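Local coordinates for Lin2634 protein (Listeria innocua, PDB 3MZO) that is an HD-domain phosphohydrolase of the YfbR-like 5'-deoxynucleotidase family that binds calcium ions and hydrolyses phosphate esters, possibly those of 5'-deoxynucleotides, at the interface of chains A and B. Sequence-based numbering; all coordinates share one arbitrary frame. Chains: chain A/B, Lin2634 protein.

The interface of chains A and B. Residues chain A 7, 11, 14, 35, 66, 70; chain B 36, 40.
A water links the two chains here: the phenol hydroxyl OH of A:Tyr7 lies 2.6 Å from the oxygen of water 1, which also reaches the backbone carbonyl of B:Ser40. The rest of the patch is mainly apolar and turns on B:Tyr36, whose ring is pushed into chain A. With CG trans to the backbone N (chi1 163°), this side chain points away from its own helix, hydroxyl first. Its OH arrives among side chains of chain A, 3.3 Å from the methyl CD1 of A:Leu14 and 3.6 Å from CD2 of A:Leu11. The A:Leu14 side chain runs roughly perpendicular to the tyrosine. A:Tyr70 turns an edge to the same hydroxyl, which lies in the plane of that ring with CD1 at 3.8 Å. CB of A:Ser35 sits off the ring plane, beyond the CD1–CE1 side of B:Tyr36, 3.6 Å from CD1. The backbone O of A:Leu66 meets that side edge-on, in plane. The face of B:Tyr36 opposite A:Ser35 is covered towards its rim by OG of B:Ser40. That hydroxyl is hydrogen-bonded to the backbone O of B:Tyr36 at 3.0 Å, approaching from above the carbonyl plane, a bond that should limit rotation of the serine. B:Ser40 is itself held between two leucines: its CB rests 3.7 Å from CD1 of A:Leu11, while CD2 of A:Leu66 comes up to its OG. The two methyls of A:Leu66 divide their work, CD1 lying against B:Tyr36 and CD2 against the serine one helical turn on. Both chain B residues belong to helix 31-51, which presents this ridge to a recess formed by helix 4-13, the 3-10 turns 14-16 and 70-73, helix 58-67 and the matching helix 31-51 of chain A. Two-fold symmetry repeats the patch with chains exchanged; whether this pair is biological the structure alone does not show.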
loop_
_atom_site.group_PDB
_atom_site.type_symbol
_atom_site.label_atom_id
_atom_site.label_comp_id
_atom_site.label_asym_id
_atom_site.label_seq_id
_atom_site.Cartn_x
_atom_site.Cartn_y
_atom_site.Cartn_z
ATOM N N TYR A 7 3.237 16.741 -19.761
ATOM C CA TYR A 7 1.902 16.155 -19.786
ATOM C C TYR A 7 1.984 14.632 -19.613
ATOM O O TYR A 7 1.238 14.055 -18.810
ATOM C CB TYR A 7 1.192 16.519 -21.068
ATOM C CG TYR A 7 -0.040 15.706 -21.309
ATOM C CD1 TYR A 7 -1.182 15.892 -20.544
ATOM C CD2 TYR A 7 -0.076 14.765 -22.312
ATOM C CE1 TYR A 7 -2.329 15.134 -20.757
ATOM C CE2 TYR A 7 -1.197 13.961 -22.503
ATOM C CZ TYR A 7 -2.328 14.153 -21.723
ATOM O OH TYR A 7 -3.451 13.388 -21.966
ATOM N N LEU A 11 0.435 11.998 -16.274
ATOM C CA LEU A 11 -0.462 10.864 -16.308
ATOM C C LEU A 11 -0.277 9.923 -15.120
ATOM O O LEU A 11 -1.258 9.414 -14.565
ATOM C CB LEU A 11 -0.349 10.098 -17.644
ATOM C CG LEU A 11 -0.753 10.929 -18.885
ATOM C CD1 LEU A 11 -0.368 10.147 -20.193
ATOM C CD2 LEU A 11 -2.217 11.375 -18.936
ATOM N N LEU A 14 -1.895 10.813 -11.633
ATOM C CA LEU A 14 -3.272 10.431 -11.431
ATOM C C LEU A 14 -3.407 9.074 -10.796
ATOM O O LEU A 14 -4.501 8.726 -10.374
ATOM C CB LEU A 14 -4.092 10.501 -12.735
ATOM C CG LEU A 14 -4.452 11.940 -13.091
ATOM C CD1 LEU A 14 -4.745 12.064 -14.524
ATOM C CD2 LEU A 14 -5.613 12.468 -12.237
ATOM N N SER A 35 -10.762 6.251 -14.527
ATOM C CA SER A 35 -10.810 6.689 -15.908
ATOM C C SER A 35 -10.760 5.510 -16.879
ATOM O O SER A 35 -11.532 5.480 -17.817
ATOM C CB SER A 35 -9.737 7.694 -16.235
ATOM O OG SER A 35 -9.863 8.823 -15.360
ATOM N N LEU A 66 -12.348 9.166 -21.426
ATOM C CA LEU A 66 -10.957 9.077 -20.995
ATOM C C LEU A 66 -10.454 10.279 -20.201
ATOM O O LEU A 66 -9.681 10.147 -19.247
ATOM C CB LEU A 66 -10.064 8.857 -22.218
ATOM C CG LEU A 66 -8.594 8.592 -21.932
ATOM C CD1 LEU A 66 -8.470 7.180 -21.371
ATOM C CD2 LEU A 66 -7.757 8.753 -23.166
ATOM N N TYR A 70 -9.259 14.130 -15.549
ATOM C CA TYR A 70 -7.886 14.556 -15.605
ATOM C C TYR A 70 -7.638 15.788 -14.673
ATOM O O TYR A 70 -6.615 15.863 -13.997
ATOM C CB TYR A 70 -7.486 14.881 -17.069
ATOM C CG TYR A 70 -6.061 15.367 -17.158
ATOM C CD1 TYR A 70 -4.986 14.471 -17.059
ATOM C CD2 TYR A 70 -5.768 16.709 -17.276
ATOM C CE1 TYR A 70 -3.670 14.912 -17.116
ATOM C CE2 TYR A 70 -4.430 17.164 -17.321
ATOM C CZ TYR A 70 -3.395 16.258 -17.243
ATOM O OH TYR A 70 -2.086 16.702 -17.237
ATOM N N TYR B 36 -4.801 3.183 -19.029
ATOM C CA TYR B 36 -5.219 4.589 -19.066
ATOM C C TYR B 36 -4.122 5.431 -19.727
ATOM O O TYR B 36 -4.386 6.269 -20.591
ATOM C CB TYR B 36 -5.514 5.092 -17.643
ATOM C CG TYR B 36 -5.560 6.615 -17.560
ATOM C CD1 TYR B 36 -6.636 7.330 -18.079
ATOM C CD2 TYR B 36 -4.484 7.315 -17.032
ATOM C CE1 TYR B 36 -6.638 8.740 -18.057
ATOM C CE2 TYR B 36 -4.491 8.671 -16.973
ATOM C CZ TYR B 36 -5.554 9.391 -17.486
ATOM O OH TYR B 36 -5.464 10.766 -17.418
ATOM N N SER B 40 -4.095 7.521 -23.338
ATOM C CA SER B 40 -3.869 8.966 -23.346
ATOM C C SER B 40 -2.708 9.360 -24.285
ATOM O O SER B 40 -2.788 10.374 -24.980
ATOM C CB SER B 40 -3.629 9.475 -21.902
ATOM O OG SER B 40 -4.789 9.215 -21.068
HETATM O O HOH W 1 -3.636 12.807 -24.448
#